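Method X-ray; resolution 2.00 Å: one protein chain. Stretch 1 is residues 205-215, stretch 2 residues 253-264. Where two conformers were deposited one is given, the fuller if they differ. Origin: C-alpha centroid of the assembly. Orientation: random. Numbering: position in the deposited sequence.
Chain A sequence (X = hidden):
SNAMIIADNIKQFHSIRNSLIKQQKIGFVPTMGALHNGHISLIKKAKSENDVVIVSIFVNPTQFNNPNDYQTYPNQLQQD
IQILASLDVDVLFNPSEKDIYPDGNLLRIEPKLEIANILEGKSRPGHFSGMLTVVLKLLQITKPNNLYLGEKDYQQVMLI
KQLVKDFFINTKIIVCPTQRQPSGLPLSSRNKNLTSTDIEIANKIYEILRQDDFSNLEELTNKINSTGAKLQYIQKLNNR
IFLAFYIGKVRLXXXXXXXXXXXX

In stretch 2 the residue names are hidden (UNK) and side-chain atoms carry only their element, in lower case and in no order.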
ATOM      1  N   ILE A 205      28.572  26.062   8.620  0.70 30.97           N
ATOM      2  CA  ILE A 205      27.767  25.189   9.460  0.70 36.28           C
ATOM      3  C   ILE A 205      28.553  23.909   9.797  0.70 38.45           C
ATOM      4  O   ILE A 205      28.575  23.464  10.951  0.70 35.02           O
ATOM      5  CB  ILE A 205      26.432  24.804   8.770  0.70 40.27           C
ATOM      6  CG1 ILE A 205      25.491  26.011   8.671  0.70 42.47           C
ATOM      7  CG2 ILE A 205      25.743  23.635   9.508  0.70 33.56           C
ATOM      8  CD1 ILE A 205      24.204  25.713   7.899  0.70 30.62           C
ATOM      9  N   TYR A 206      29.193  23.318   8.785  1.00 30.66           N
ATOM     10  CA  TYR A 206      29.898  22.059   8.985  1.00 37.76           C
ATOM     11  C   TYR A 206      31.264  22.208   9.669  1.00 38.28           C
ATOM     12  O   TYR A 206      31.794  21.242  10.230  1.00 33.88           O
ATOM     13  CB  TYR A 206      29.942  21.236   7.699  1.00 34.01           C
ATOM     14  CG  TYR A 206      28.658  20.485   7.572  1.00 32.43           C
ATOM     15  CD1 TYR A 206      28.565  19.151   7.960  1.00 32.90           C
ATOM     16  CD2 TYR A 206      27.502  21.137   7.163  1.00 29.70           C
ATOM     17  CE1 TYR A 206      27.352  18.475   7.891  1.00 33.40           C
ATOM     18  CE2 TYR A 206      26.295  20.477   7.103  1.00 33.54           C
ATOM     19  CZ  TYR A 206      26.230  19.147   7.469  1.00 31.30           C
ATOM     20  OH  TYR A 206      25.020  18.521   7.401  1.00 28.72           O
ATOM     21  N   GLU A 207      31.799  23.424   9.651  1.00 32.44           N
ATOM     22  CA  GLU A 207      33.017  23.721  10.376  1.00 40.65           C
ATOM     23  C   GLU A 207      32.646  23.747  11.850  1.00 39.22           C
ATOM     24  O   GLU A 207      33.402  23.312  12.709  1.00 38.80           O
ATOM     25  CB  GLU A 207      33.555  25.081   9.929  1.00 53.26           C
ATOM     26  CG  GLU A 207      34.964  25.406  10.391  1.00 77.12           C
ATOM     27  CD  GLU A 207      35.495  26.694   9.761  1.00 90.78           C
ATOM     28  OE1 GLU A 207      35.966  27.575  10.518  1.00 94.20           O
ATOM     29  OE2 GLU A 207      35.438  26.824   8.512  1.00 90.38           O
ATOM     30  N   ILE A 208      31.447  24.238  12.121  1.00 29.26           N
ATOM     31  CA  ILE A 208      30.904  24.285  13.479  1.00 34.58           C
ATOM     32  C   ILE A 208      30.569  22.888  13.984  1.00 35.86           C
ATOM     33  O   ILE A 208      30.920  22.512  15.098  1.00 41.39           O
ATOM     34  CB  ILE A 208      29.644  25.173  13.512  1.00 35.77           C
ATOM     35  CG1 ILE A 208      30.024  26.643  13.271  1.00 40.82           C
ATOM     36  CG2 ILE A 208      28.876  24.997  14.817  1.00 41.83           C
ATOM     37  CD1 ILE A 208      28.844  27.558  13.103  1.00 40.64           C
ATOM     38  N   LEU A 209      29.879  22.121  13.160  1.00 32.26           N
ATOM     39  CA  LEU A 209      29.479  20.783  13.559  1.00 35.24           C
ATOM     40  C   LEU A 209      30.692  19.920  13.901  1.00 39.97           C
ATOM     41  O   LEU A 209      30.691  19.209  14.895  1.00 39.97           O
ATOM     42  CB  LEU A 209      28.620  20.131  12.466  1.00 32.86           C
ATOM     43  CG  LEU A 209      27.204  20.726  12.298  1.00 26.78           C
ATOM     44  CD1 LEU A 209      26.510  20.197  11.019  1.00 34.13           C
ATOM     45  CD2 LEU A 209      26.347  20.491  13.562  1.00 32.24           C
ATOM     46  N   ARG A 210      31.734  20.001  13.079  1.00 44.66           N
ATOM     47  CA  ARG A 210      32.942  19.188  13.277  1.00 48.27           C
ATOM     48  C   ARG A 210      33.682  19.457  14.582  1.00 44.38           C
ATOM     49  O   ARG A 210      34.344  18.572  15.109  1.00 53.89           O
ATOM     50  CB  ARG A 210      33.896  19.353  12.099  1.00 45.60           C
ATOM     51  CG  ARG A 210      33.581  18.381  11.015  1.00 41.45           C
ATOM     52  CD  ARG A 210      34.625  18.368   9.927  1.00 48.14           C
ATOM     53  NE  ARG A 210      34.297  17.298   8.994  1.00 54.22           N
ATOM     54  CZ  ARG A 210      34.790  17.193   7.770  1.00 47.96           C
ATOM     55  NH1 ARG A 210      35.656  18.092   7.320  1.00 43.35           N
ATOM     56  NH2 ARG A 210      34.417  16.176   7.006  1.00 42.78           N
ATOM     57  N   GLN A 211      33.579  20.680  15.086  1.00 45.11           N
ATOM     58  CA  GLN A 211      34.162  21.045  16.372  1.00 49.09           C
ATOM     59  C   GLN A 211      33.241  20.820  17.578  1.00 45.29           C
ATOM     60  O   GLN A 211      33.614  21.146  18.697  1.00 48.21           O
ATOM     61  CB  GLN A 211      34.564  22.524  16.359  1.00 60.24           C
ATOM     62  CG  GLN A 211      35.447  22.923  15.194  1.00 75.91           C
ATOM     63  CD  GLN A 211      35.681  24.419  15.144  1.00 88.86           C
ATOM     64  OE1 GLN A 211      34.964  25.190  15.782  1.00 94.81           O
ATOM     65  NE2 GLN A 211      36.687  24.837  14.384  1.00 91.19           N
ATOM     66  N   ASP A 212      32.037  20.300  17.370  1.00 42.90           N
ATOM     67  CA  ASP A 212      31.064  20.262  18.463  1.00 44.04           C
ATOM     68  C   ASP A 212      30.985  18.910  19.138  1.00 46.91           C
ATOM     69  O   ASP A 212      31.246  17.888  18.507  1.00 38.91           O
ATOM     70  CB  ASP A 212      29.664  20.668  17.988  1.00 43.23           C
ATOM     71  CG  ASP A 212      28.932  21.497  19.021  1.00 46.43           C
ATOM     72  OD1 ASP A 212      29.189  22.715  19.074  1.00 45.42           O
ATOM     73  OD2 ASP A 212      28.124  20.935  19.794  1.00 49.32           O
ATOM     74  N   ASP A 213      30.623  18.912  20.424  1.00 48.62           N
ATOM     75  CA  ASP A 213      30.414  17.672  21.158  1.00 51.84           C
ATOM     76  C   ASP A 213      28.930  17.393  21.363  1.00 53.63           C
ATOM     77  O   ASP A 213      28.552  16.318  21.832  1.00 53.91           O
ATOM     78  CB  ASP A 213      31.180  17.648  22.495  1.00 60.26           C
ATOM     79  CG  ASP A 213      30.734  18.739  23.463  1.00 64.18           C
ATOM     80  OD1 ASP A 213      29.648  19.325  23.271  1.00 60.49           O
ATOM     81  OD2 ASP A 213      31.486  19.008  24.427  1.00 73.87           O
ATOM     82  N   PHE A 214      28.094  18.360  20.992  1.00 44.91           N
ATOM     83  CA  PHE A 214      26.650  18.155  20.994  1.00 40.92           C
ATOM     84  C   PHE A 214      26.111  18.017  22.424  1.00 43.00           C
ATOM     85  O   PHE A 214      25.032  17.482  22.641  1.00 39.24           O
ATOM     86  CB  PHE A 214      26.294  16.919  20.169  1.00 35.44           C
ATOM     87  CG  PHE A 214      26.810  16.981  18.751  1.00 44.84           C
ATOM     88  CD1 PHE A 214      26.178  17.777  17.807  1.00 35.29           C
ATOM     89  CD2 PHE A 214      27.955  16.292  18.382  1.00 43.98           C
ATOM     90  CE1 PHE A 214      26.654  17.862  16.510  1.00 39.09           C
ATOM     91  CE2 PHE A 214      28.441  16.374  17.076  1.00 48.00           C
ATOM     92  CZ  PHE A 214      27.789  17.167  16.144  1.00 42.66           C
ATOM     93  N   SER A 215      26.872  18.492  23.397  1.00 39.20           N
ATOM     94  CA  SER A 215      26.410  18.407  24.785  1.00 47.14           C
ATOM     95  C   SER A 215      25.372  19.488  25.065  1.00 49.83           C
ATOM     96  O   SER A 215      24.668  19.453  26.074  1.00 53.55           O
ATOM     97  CB  SER A 215      27.585  18.577  25.743  1.00 41.12           C
ATOM     98  OG  SER A 215      28.176  19.852  25.583  1.00 44.23           O
ATOM     99  N   UNK A 253      19.193  18.310   4.918  1.00 29.79           N
ATOM    100  CA  UNK A 253      19.141  17.469   6.109  1.00 27.90           C
ATOM    101  C   UNK A 253      20.413  16.658   6.209  1.00 40.98           C
ATOM    102  O   UNK A 253      21.160  16.494   5.221  1.00 30.87           O
ATOM    103  c   UNK A 253      16.991  14.218   5.324  1.00 33.69           C
ATOM    104  c   UNK A 253      18.177  15.189   5.352  1.00 34.20           C
ATOM    105  c   UNK A 253      16.660  17.205   5.617  1.00 35.65           C
ATOM    106  c   UNK A 253      17.910  16.501   6.127  1.00 30.20           C
ATOM    107  N   UNK A 254      20.653  16.157   7.412  1.00 36.60           N
ATOM    108  CA  UNK A 254      21.801  15.309   7.688  1.00 34.34           C
ATOM    109  C   UNK A 254      21.564  14.444   8.947  1.00 37.79           C
ATOM    110  O   UNK A 254      20.747  14.766   9.811  1.00 34.46           O
ATOM    111  c   UNK A 254      23.060  16.188   7.851  1.00 32.18           C
ATOM    112  o   UNK A 254      24.291  14.161   7.402  1.00 37.42           O
ATOM    113  o   UNK A 254      25.419  16.016   7.852  1.00 33.90           O
ATOM    114  c   UNK A 254      24.347  15.404   7.678  1.00 34.47           C
ATOM    115  N   UNK A 255      22.276  13.331   9.042  1.00 32.04           N
ATOM    116  CA  UNK A 255      22.366  12.632  10.305  1.00 32.14           C
ATOM    117  C   UNK A 255      23.720  11.926  10.342  1.00 36.40           C
ATOM    118  O   UNK A 255      24.270  11.567   9.297  1.00 33.15           O
ATOM    119  c   UNK A 255      21.422  10.410   9.692  1.00 37.86           C
ATOM    120  o   UNK A 255      22.063   9.458  10.179  1.00 40.56           O
ATOM    121  c   UNK A 255      21.203  11.647  10.463  1.00 29.91           C
ATOM    122  n   UNK A 255      20.972  10.420   8.446  1.00 31.95           N
ATOM    123  N   UNK A 256      24.279  11.781  11.532  1.00 30.93           N
ATOM    124  CA  UNK A 256      25.567  11.101  11.720  1.00 31.33           C
ATOM    125  C   UNK A 256      25.656  10.625  13.167  1.00 39.93           C
ATOM    126  O   UNK A 256      24.907  11.104  14.024  1.00 37.78           O
ATOM    127  c   UNK A 256      26.431  15.133  13.642  1.00 36.98           C
ATOM    128  c   UNK A 256      26.515  13.487  11.860  1.00 36.98           C
ATOM    129  c   UNK A 256      26.740  12.058  11.391  1.00 33.67           C
ATOM    130  c   UNK A 256      26.166  14.492  10.957  1.00 34.41           C
ATOM    131  c   UNK A 256      26.634  13.818  13.199  1.00 38.16           C
ATOM    132  c   UNK A 256      25.945  15.809  11.392  1.00 34.10           C
ATOM    133  c   UNK A 256      26.081  16.121  12.750  1.00 30.87           C
ATOM    134  N   UNK A 257      26.557   9.681  13.439  1.00 45.82           N
ATOM    135  CA  UNK A 257      26.833   9.243  14.810  1.00 44.31           C
ATOM    136  C   UNK A 257      27.346  10.414  15.641  1.00 44.28           C
ATOM    137  O   UNK A 257      28.145  11.201  15.161  1.00 39.58           O
ATOM    138  c   UNK A 257      28.671   5.894  14.022  1.00 59.30           C
ATOM    139  c   UNK A 257      26.407   6.142  15.039  1.00 60.72           C
ATOM    140  c   UNK A 257      27.880   8.137  14.807  1.00 52.88           C
ATOM    141  c   UNK A 257      27.467   6.807  14.179  1.00 58.89           C
ATOM    142  N   UNK A 258      26.872  10.534  16.883  1.00 46.70           N
ATOM    143  CA  UNK A 258      27.292  11.621  17.771  1.00 44.17           C
ATOM    144  C   UNK A 258      28.787  11.566  18.063  1.00 45.45           C
ATOM    145  O   UNK A 258      29.452  12.594  18.111  1.00 42.62           O
ATOM    146  c   UNK A 258      26.838  12.677  20.103  1.00 56.28           C
ATOM    147  c   UNK A 258      28.154  13.148  22.226  1.00 75.56           C
ATOM    148  n   UNK A 258      26.967  13.174  23.133  1.00 77.51           N
ATOM    149  c   UNK A 258      26.468  11.599  19.069  1.00 46.30           C
ATOM    150  c   UNK A 258      27.956  12.210  21.036  1.00 69.59           C
ATOM    151  N   UNK A 259      29.306  10.354  18.246  1.00 59.99           N
ATOM    152  CA  UNK A 259      30.720  10.138  18.553  1.00 70.75           C
ATOM    153  C   UNK A 259      31.652  10.598  17.427  1.00 67.10           C
ATOM    154  O   UNK A 259      32.782  11.042  17.680  1.00 58.03           O
ATOM    155  c   UNK A 259      32.401   8.167  18.623  1.00104.21           C
ATOM    156  o   UNK A 259      32.938   9.073  20.781  1.00123.84           O
ATOM    157  c   UNK A 259      33.385   8.594  19.714  1.00119.77           C
ATOM    158  o   UNK A 259      34.611   8.439  19.504  1.00123.88           O
ATOM    159  c   UNK A 259      30.967   8.653  18.862  1.00 86.23           C
ATOM    160  N   UNK A 260      31.192  10.485  16.181  0.68 60.58           N
ATOM    161  CA  UNK A 260      32.039  10.807  15.030  0.68 58.83           C
ATOM    162  C   UNK A 260      31.797  12.199  14.443  0.68 54.63           C
ATOM    163  O   UNK A 260      32.728  12.849  13.965  0.68 52.52           O
ATOM    164  o   UNK A 260      30.580   9.847  13.324  0.68 54.43           O
ATOM    165  c   UNK A 260      32.132   8.364  14.429  0.68 63.10           C
ATOM    166  c   UNK A 260      31.892   9.767  13.896  0.68 59.04           C
ATOM    167  N   UNK A 261      30.551  12.659  14.467  1.00 54.17           N
ATOM    168  CA  UNK A 261      30.222  13.898  13.783  1.00 49.48           C
ATOM    169  C   UNK A 261      30.223  13.633  12.277  1.00 43.69           C
ATOM    170  O   UNK A 261      30.280  12.465  11.851  1.00 41.09           O
ATOM    171  N   UNK A 262      30.132  14.698  11.459  1.00 37.13           N
ATOM    172  CA  UNK A 262      30.072  14.483  10.007  1.00 39.38           C
ATOM    173  C   UNK A 262      31.478  14.348   9.426  1.00 45.72           C
ATOM    174  O   UNK A 262      31.952  15.219   8.704  1.00 48.97           O
ATOM    175  c   UNK A 262      29.363  15.751   9.489  1.00 32.22           C
ATOM    176  c   UNK A 262      29.739  16.810  10.473  1.00 33.73           C
ATOM    177  c   UNK A 262      29.914  16.116  11.822  1.00 38.87           C
ATOM    178  N   UNK A 263      32.134  13.232   9.730  1.00 48.15           N
ATOM    179  CA  UNK A 263      33.575  13.101   9.473  1.00 53.83           C
ATOM    180  C   UNK A 263      33.940  12.869   7.998  1.00 59.90           C
ATOM    181  O   UNK A 263      33.109  12.390   7.217  1.00 58.44           O
ATOM    182  o   UNK A 263      33.368  10.814  10.205  1.00 64.29           O
ATOM    183  c   UNK A 263      34.158  11.984  10.337  1.00 58.05           C
ATOM    184  N   UNK A 264      35.179  13.241   7.650  1.00 57.49           N
ATOM    185  CA  UNK A 264      35.829  12.976   6.353  1.00 59.93           C
ATOM    186  C   UNK A 264      36.130  14.223   5.504  1.00 62.42           C
ATOM    187  O   UNK A 264      37.170  14.876   5.669  1.00 49.94           O
ATOM    188  s   UNK A 264      35.546  10.210   6.035  1.00 98.78           S
ATOM    189  c   UNK A 264      35.101  11.899   5.531  1.00 56.65           C
TER

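Position 253 carries four side-chain carbons, forked at the first, with one arm two carbons long; this beta-branched pattern is isoleucine. I253 points away from stretch 1 and makes no contact.

Position 254 has two carbons, the second bearing two oxygens: a carboxylate on a short stem, hence aspartate. In D254, OD2 lies 2.6 Å from Y206 OH, near the plane of the tyrosine ring, and accepts its hydrogen bond.

At 255 the second of two carbons bears one oxygen and one nitrogen, an amide, so asparagine. N255 points away, as expected from strand alternation, and both polar ends of its side chain are hydrogen-bonded elsewhere in the structure.

Position 256 shows one carbon and then a six-carbon ring with no oxygen: phenylalanine. F256 turns back toward stretch 1, its CE1 3.5 Å from F214 CZ and its CE2 4.4 Å from L209 CD1. The two phenylalanine rings meet obliquely, with planes at 48° and centroids 5.7 Å apart.

Four carbons forked at the second make 257 leucine; L257 is out of reach.

At 258 four carbons in a row end in nitrogen, which defines lysine. The K258 side chain starts sideways, but its CE comes 3.2 Å from D213 O, and its CG is 4.2 Å from F214 CD2.

Position 259 has three carbons, the third with two oxygens: glutamate. E259 points away and is poorly ordered.

One carbon bearing an oxygen and a carbon identifies 260 as threonine. T260 also points away, and its OG1 donates to the backbone O of position 261.

No side-chain atoms exist at 261, so it is glycine. Phi of 73° favours that assignment, and an ideal CB would lie 2.9 Å from a ring carbon of position 262. The CA of G261 is 4.5 Å from F214 CE2.

At 262 three carbons close a ring onto the backbone N: proline. P262 CG sits 3.6 Å from Y206 CD1 and 4.0 Å from L209 CB.

One carbon and one oxygen make 263 serine; S263 points away.

One carbon and one sulfur make 264 cysteine. C264 also points away, but its backbone C is 3.0 Å from R210 NH2.

The contact buries 521 Å², summed over both sides. P262 packs its ring against Y206 and L209, while its carbonyl receives two hydrogen bonds from the R210 guanidinium: NE to O and NH2 to O, both 3.1 Å. Phenylalanine packing and the tyrosine–aspartate hydrogen bond extend this attachment to the strand.

Stretch 2 253-264: IDNFLKETGPSC
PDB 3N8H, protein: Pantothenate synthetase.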